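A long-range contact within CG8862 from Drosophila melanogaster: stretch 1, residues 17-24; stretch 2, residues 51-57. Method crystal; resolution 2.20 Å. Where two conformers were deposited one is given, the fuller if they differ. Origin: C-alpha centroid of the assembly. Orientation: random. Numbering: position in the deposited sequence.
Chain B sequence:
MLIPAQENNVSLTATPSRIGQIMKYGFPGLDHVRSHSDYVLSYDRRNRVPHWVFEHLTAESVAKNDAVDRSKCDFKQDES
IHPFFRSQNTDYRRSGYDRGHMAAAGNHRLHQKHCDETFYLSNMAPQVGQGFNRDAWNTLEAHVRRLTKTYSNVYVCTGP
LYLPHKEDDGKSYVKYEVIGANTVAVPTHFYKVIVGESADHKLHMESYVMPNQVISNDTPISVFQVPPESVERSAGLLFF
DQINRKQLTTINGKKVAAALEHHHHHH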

# COMPACT_ATOMS: atom_id res chain seq x y z
N SER B 17 -0.05 -11.94 -29.50
CA SER B 17 -0.67 -13.26 -29.38
C SER B 17 -0.32 -13.94 -28.05
O SER B 17 -1.16 -14.59 -27.45
CB SER B 17 -0.30 -14.16 -30.57
OG SER B 17 1.06 -14.57 -30.52
N ARG B 18 0.93 -13.78 -27.61
CA ARG B 18 1.41 -14.41 -26.37
C ARG B 18 0.89 -13.72 -25.11
O ARG B 18 0.50 -14.40 -24.15
CB ARG B 18 2.95 -14.48 -26.35
CG ARG B 18 3.54 -15.18 -25.13
CD ARG B 18 3.56 -16.70 -25.27
NE ARG B 18 3.85 -17.34 -23.98
CZ ARG B 18 3.01 -18.13 -23.32
NH1 ARG B 18 1.81 -18.44 -23.84
NH2 ARG B 18 3.37 -18.64 -22.15
N ILE B 19 0.87 -12.39 -25.09
CA ILE B 19 0.27 -11.67 -23.98
C ILE B 19 -1.19 -12.11 -23.79
O ILE B 19 -1.61 -12.43 -22.68
CB ILE B 19 0.34 -10.14 -24.15
CG1 ILE B 19 1.76 -9.69 -24.45
CG2 ILE B 19 -0.15 -9.42 -22.89
CD1 ILE B 19 1.84 -8.30 -25.12
N GLY B 20 -1.94 -12.15 -24.89
CA GLY B 20 -3.32 -12.62 -24.88
C GLY B 20 -3.47 -14.08 -24.49
O GLY B 20 -4.48 -14.47 -23.90
N GLN B 21 -2.47 -14.90 -24.81
CA GLN B 21 -2.41 -16.28 -24.31
C GLN B 21 -2.19 -16.32 -22.79
O GLN B 21 -2.95 -16.98 -22.06
CB GLN B 21 -1.32 -17.07 -25.02
CG GLN B 21 -1.71 -17.58 -26.41
CD GLN B 21 -0.51 -18.04 -27.21
OE1 GLN B 21 0.61 -18.12 -26.68
NE2 GLN B 21 -0.72 -18.33 -28.49
N ILE B 22 -1.17 -15.61 -22.32
CA ILE B 22 -0.85 -15.57 -20.89
C ILE B 22 -2.04 -15.01 -20.09
O ILE B 22 -2.44 -15.61 -19.09
CB ILE B 22 0.46 -14.77 -20.59
CG1 ILE B 22 1.67 -15.52 -21.14
CG2 ILE B 22 0.63 -14.52 -19.10
CD1 ILE B 22 2.89 -14.63 -21.37
N MET B 23 -2.62 -13.91 -20.58
CA MET B 23 -3.71 -13.22 -19.88
C MET B 23 -5.10 -13.66 -20.33
O MET B 23 -6.04 -12.87 -20.31
CB MET B 23 -3.58 -11.70 -20.04
CG MET B 23 -2.21 -11.12 -19.66
SD MET B 23 -1.63 -11.58 -18.01
CE MET B 23 -2.86 -10.82 -16.96
N LYS B 24 -5.21 -14.91 -20.74
CA LYS B 24 -6.46 -15.55 -21.15
C LYS B 24 -7.65 -15.30 -20.20
O LYS B 24 -8.78 -15.05 -20.64
CB LYS B 24 -6.22 -17.05 -21.27
CG LYS B 24 -7.45 -17.87 -21.64
CD LYS B 24 -7.05 -19.30 -21.92
CE LYS B 24 -8.24 -20.18 -22.12
NZ LYS B 24 -7.80 -21.52 -22.59
N HIS B 51 3.31 -5.60 -8.19
CA HIS B 51 1.99 -5.93 -7.63
C HIS B 51 1.75 -7.42 -7.87
O HIS B 51 1.30 -8.12 -6.99
CB HIS B 51 0.87 -5.17 -8.32
CG HIS B 51 0.83 -3.70 -8.01
ND1 HIS B 51 0.52 -3.21 -6.76
CD2 HIS B 51 0.98 -2.62 -8.82
CE1 HIS B 51 0.50 -1.88 -6.81
NE2 HIS B 51 0.79 -1.50 -8.04
N TRP B 52 2.01 -7.89 -9.09
CA TRP B 52 1.78 -9.28 -9.49
C TRP B 52 2.58 -9.61 -10.74
O TRP B 52 3.01 -8.70 -11.49
CB TRP B 52 0.28 -9.58 -9.72
CG TRP B 52 -0.45 -8.65 -10.69
CD1 TRP B 52 -1.20 -7.57 -10.36
CD2 TRP B 52 -0.52 -8.76 -12.12
NE1 TRP B 52 -1.71 -6.97 -11.50
CE2 TRP B 52 -1.31 -7.69 -12.59
CE3 TRP B 52 0.03 -9.65 -13.05
CZ2 TRP B 52 -1.57 -7.48 -13.95
CZ3 TRP B 52 -0.24 -9.44 -14.42
CH2 TRP B 52 -1.01 -8.35 -14.84
N VAL B 53 2.81 -10.90 -10.96
CA VAL B 53 3.24 -11.37 -12.27
C VAL B 53 2.26 -12.47 -12.71
O VAL B 53 1.58 -13.08 -11.87
CB VAL B 53 4.69 -11.91 -12.28
CG1 VAL B 53 5.68 -10.84 -11.88
CG2 VAL B 53 4.82 -13.13 -11.37
N PHE B 54 2.21 -12.72 -14.02
CA PHE B 54 1.33 -13.73 -14.56
C PHE B 54 2.10 -14.63 -15.54
O PHE B 54 2.91 -14.16 -16.34
CB PHE B 54 0.10 -13.11 -15.24
CG PHE B 54 -1.17 -13.84 -14.93
CD1 PHE B 54 -2.05 -13.34 -13.97
CD2 PHE B 54 -1.45 -15.07 -15.52
CE1 PHE B 54 -3.22 -14.04 -13.64
CE2 PHE B 54 -2.60 -15.78 -15.19
CZ PHE B 54 -3.49 -15.27 -14.24
N GLU B 55 1.83 -15.93 -15.46
CA GLU B 55 2.56 -16.92 -16.26
C GLU B 55 1.58 -17.95 -16.79
O GLU B 55 0.59 -18.27 -16.14
CB GLU B 55 3.63 -17.62 -15.42
CG GLU B 55 4.76 -16.71 -14.86
CD GLU B 55 5.62 -17.43 -13.80
OE1 GLU B 55 5.06 -17.84 -12.76
OE2 GLU B 55 6.84 -17.59 -14.01
N HIS B 56 1.87 -18.45 -17.98
CA HIS B 56 1.14 -19.57 -18.54
C HIS B 56 2.18 -20.64 -18.85
O HIS B 56 2.98 -20.48 -19.76
CB HIS B 56 0.35 -19.15 -19.79
CG HIS B 56 0.01 -20.30 -20.70
ND1 HIS B 56 0.28 -20.27 -22.05
CD2 HIS B 56 -0.54 -21.51 -20.45
CE1 HIS B 56 -0.10 -21.42 -22.60
NE2 HIS B 56 -0.59 -22.19 -21.65
N LEU B 57 2.14 -21.73 -18.08
CA LEU B 57 3.13 -22.79 -18.18
C LEU B 57 2.58 -24.01 -18.90
O LEU B 57 1.40 -24.39 -18.73
CB LEU B 57 3.62 -23.21 -16.78
CG LEU B 57 3.86 -22.15 -15.70
CD1 LEU B 57 4.38 -22.84 -14.42
CD2 LEU B 57 4.83 -21.04 -16.15

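This is a small helix-on-strand contact in which an arginine–histidine hydrogen bond at one end adjoins an apolar patch built from Ile22, Met23, Trp52 and Phe54. Helix 17-22 crosses strand 52-57 almost at right angles, at 94°, and the two stretches bury 339 Å² in all. The crossing brings the backbones nearest at Ile22 and His56, whose CA atoms lie 5.0 Å apart.

Along the strand, side chains alternate. Trp52, Phe54 and His56 point their CA-to-CB bonds toward the helix stretch, while Glu55 and Leu57 point away.

His56 gives up the most surface, and its polar partner across the contact is Arg18. The CA-to-CB bond of Arg18 runs sideways, but the long side chain brings its guanidinium to the strand. Arg18 NH1 donates to His56 ND1 at 3.0 Å, with a nearly straight angle of 168°. Each group meets the other at its edge, near its plane, as suits an N-H directed at a ring nitrogen. ND1 is the acceptor here, so it carries no proton in this bond. A second, weak bond runs from Arg18 NH2 to His56 O, also 3.0 Å, bent to 133°. Within the helix, Arg18 NH1 also donates to Gln21 OE1 at 3.1 Å, so the same nitrogen donates to both Gln21 and His56.

Ile22 packs close to the strand backbone. Its CA lies 3.9 Å from His56 CB, and its CG2 lies 3.6 Å from Phe54 O and 4.1 Å from Phe54 CB.

Met23, the first residue to leave helical phi/psi, reaches two aromatic residues. Its SD is 3.6 Å from Phe54 CB, and its CE is 3.7 Å from Trp52 CH2. The sulfur approaches the Phe54 ring obliquely, with SD 4.6 Å from the ring centroid.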